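Local coordinates for protein probable hydrogenase maturation factor HypB (PDB 2HF9) that binds guanine nucleotide and zinc, and probably hydrolyses GTP slowly in support of nickel insertion during [NiFe] hydrogenase maturation, at residues L32-V38 with L116-D120. Sequence-based numbering, arbitrary orientation.
Sequences LLNKHGV and LDEID
His36 donates from ND1 to Asp117 OD1 at 2.8 Å, in a nearly straight bond (172° at the hydrogen). The carboxylate oxygen lies in the plane of the imidazole, at its edge, whereas the proton reaches OD1 from above the carboxylate plane; the two flat groups are turned 59° apart. His36 sets CG beside its own backbone N (chi1 -63°), and this carries the ring across Leu116, with His36 CG 3.6 Å from Leu116 CB. Further out, Leu116 CD1 lies against both His36 CD2 and Leu32 CG, at 3.8 Å from each. Val38 sends its two methyls different ways: CG2 rests on the carbonyl oxygens of Leu116 and Ile119, while CG1 meets Ile119 CG2 at 4.1 Å. Beside them Val38 CA makes a C-H...O contact with Asp120 O. A Schellman motif ends helix 18-35 and turns the chain into strand 39-45, with Gly37 at positive phi and Val38 N bonded to Leu33 O at 2.8 Å. Asp120 leads into the adjacent parallel strand 121-125 and shares a backbone bond with Val39; its OD2 accepts from the backbone N of Lys67. Replacing His36 with a leucine would probably leave Asp117 OD1 without this donor and its carboxylate freer to turn. The single hydrogen bond between the segments thus fixes the ring's rotation at a partly exposed edge, while Leu33, Val38, Leu116 and Ile119 add apolar contacts on the buried side.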
loop_
_atom_site.group_PDB
_atom_site.type_symbol
_atom_site.label_atom_id
_atom_site.label_comp_id
_atom_site.label_asym_id
_atom_site.label_seq_id
_atom_site.Cartn_x
_atom_site.Cartn_y
_atom_site.Cartn_z
ATOM N N LEU A 32 -15.694 5.204 -25.941
ATOM C CA LEU A 32 -15.765 3.838 -26.463
ATOM C C LEU A 32 -16.695 2.967 -25.618
ATOM O O LEU A 32 -17.507 2.210 -26.153
ATOM C CB LEU A 32 -14.366 3.210 -26.557
ATOM C CG LEU A 32 -14.256 1.740 -26.992
ATOM C CD1 LEU A 32 -14.680 1.536 -28.446
ATOM C CD2 LEU A 32 -12.842 1.207 -26.763
ATOM N N LEU A 33 -16.569 3.084 -24.298
ATOM C CA LEU A 33 -17.416 2.340 -23.370
ATOM C C LEU A 33 -18.890 2.736 -23.508
ATOM O O LEU A 33 -19.760 1.862 -23.587
ATOM C CB LEU A 33 -16.932 2.527 -21.928
ATOM C CG LEU A 33 -15.557 1.938 -21.586
ATOM C CD1 LEU A 33 -15.037 2.541 -20.297
ATOM C CD2 LEU A 33 -15.582 0.419 -21.497
ATOM N N ASN A 34 -19.155 4.044 -23.556
ATOM C CA ASN A 34 -20.519 4.573 -23.725
ATOM C C ASN A 34 -21.176 4.126 -25.028
ATOM O O ASN A 34 -22.379 3.856 -25.071
ATOM C CB ASN A 34 -20.530 6.103 -23.637
ATOM C CG ASN A 34 -20.296 6.615 -22.224
ATOM O OD1 ASN A 34 -20.594 5.934 -21.244
ATOM N ND2 ASN A 34 -19.763 7.829 -22.117
ATOM N N LYS A 35 -20.362 4.050 -26.077
ATOM C CA LYS A 35 -20.771 3.600 -27.402
ATOM C C LYS A 35 -21.300 2.170 -27.350
ATOM O O LYS A 35 -22.249 1.822 -28.056
ATOM C CB LYS A 35 -19.560 3.669 -28.331
ATOM C CG LYS A 35 -19.794 4.310 -29.688
ATOM C CD LYS A 35 -18.574 5.157 -30.108
ATOM C CE LYS A 35 -17.247 4.396 -29.944
ATOM N NZ LYS A 35 -16.076 5.295 -29.648
ATOM N N HIS A 36 -20.687 1.353 -26.494
ATOM C CA HIS A 36 -21.062 -0.050 -26.343
ATOM C C HIS A 36 -21.882 -0.340 -25.084
ATOM O O HIS A 36 -22.118 -1.502 -24.752
ATOM C CB HIS A 36 -19.819 -0.937 -26.397
ATOM C CG HIS A 36 -19.102 -0.881 -27.708
ATOM N ND1 HIS A 36 -19.535 -1.569 -28.822
ATOM C CD2 HIS A 36 -17.988 -0.212 -28.089
ATOM C CE1 HIS A 36 -18.716 -1.330 -29.830
ATOM N NE2 HIS A 36 -17.771 -0.507 -29.413
ATOM N N GLY A 37 -22.306 0.717 -24.392
ATOM C CA GLY A 37 -23.182 0.596 -23.229
ATOM C C GLY A 37 -22.525 -0.120 -22.065
ATOM O O GLY A 37 -23.157 -0.929 -21.384
ATOM N N VAL A 38 -21.253 0.187 -21.838
ATOM C CA VAL A 38 -20.492 -0.422 -20.747
ATOM C C VAL A 38 -20.290 0.618 -19.656
ATOM O O VAL A 38 -19.916 1.753 -19.941
ATOM C CB VAL A 38 -19.112 -0.958 -21.226
ATOM C CG1 VAL A 38 -18.347 -1.623 -20.078
ATOM C CG2 VAL A 38 -19.280 -1.931 -22.378
ATOM N N LEU A 116 -17.033 -5.701 -26.306
ATOM C CA LEU A 116 -17.816 -4.716 -25.553
ATOM C C LEU A 116 -19.321 -4.756 -25.838
ATOM O O LEU A 116 -20.110 -4.182 -25.086
ATOM C CB LEU A 116 -17.255 -3.304 -25.766
ATOM C CG LEU A 116 -15.777 -3.077 -25.419
ATOM C CD1 LEU A 116 -15.291 -1.743 -25.967
ATOM C CD2 LEU A 116 -15.538 -3.166 -23.913
ATOM N N ASP A 117 -19.716 -5.432 -26.916
ATOM C CA ASP A 117 -21.136 -5.648 -27.210
ATOM C C ASP A 117 -21.701 -6.859 -26.470
ATOM O O ASP A 117 -22.894 -7.166 -26.573
ATOM C CB ASP A 117 -21.366 -5.771 -28.717
ATOM C CG ASP A 117 -21.197 -4.449 -29.438
ATOM O OD1 ASP A 117 -21.639 -3.406 -28.904
ATOM O OD2 ASP A 117 -20.618 -4.454 -30.539
ATOM N N GLU A 118 -20.836 -7.548 -25.731
ATOM C CA GLU A 118 -21.259 -8.646 -24.870
ATOM C C GLU A 118 -20.874 -8.394 -23.410
ATOM O O GLU A 118 -20.768 -9.329 -22.613
ATOM C CB GLU A 118 -20.702 -9.981 -25.375
ATOM C CG GLU A 118 -21.475 -10.563 -26.568
ATOM C CD GLU A 118 -22.963 -10.758 -26.280
ATOM O OE1 GLU A 118 -23.305 -11.460 -25.298
ATOM O OE2 GLU A 118 -23.793 -10.207 -27.039
ATOM N N ILE A 119 -20.663 -7.123 -23.075
ATOM C CA ILE A 119 -20.303 -6.704 -21.717
ATOM C C ILE A 119 -21.193 -5.532 -21.295
ATOM O O ILE A 119 -21.453 -4.630 -22.089
ATOM C CB ILE A 119 -18.787 -6.308 -21.616
ATOM C CG1 ILE A 119 -17.863 -7.492 -21.950
ATOM C CG2 ILE A 119 -18.436 -5.730 -20.238
ATOM C CD1 ILE A 119 -18.046 -8.745 -21.080
ATOM N N ASP A 120 -21.671 -5.562 -20.053
ATOM C CA ASP A 120 -22.453 -4.461 -19.490
ATOM C C ASP A 120 -21.662 -3.683 -18.430
ATOM O O ASP A 120 -21.757 -2.455 -18.346
ATOM C CB ASP A 120 -23.769 -4.983 -18.895
ATOM C CG ASP A 120 -24.586 -5.793 -19.894
ATOM O OD1 ASP A 120 -24.852 -5.284 -21.004
ATOM O OD2 ASP A 120 -24.962 -6.939 -19.568
#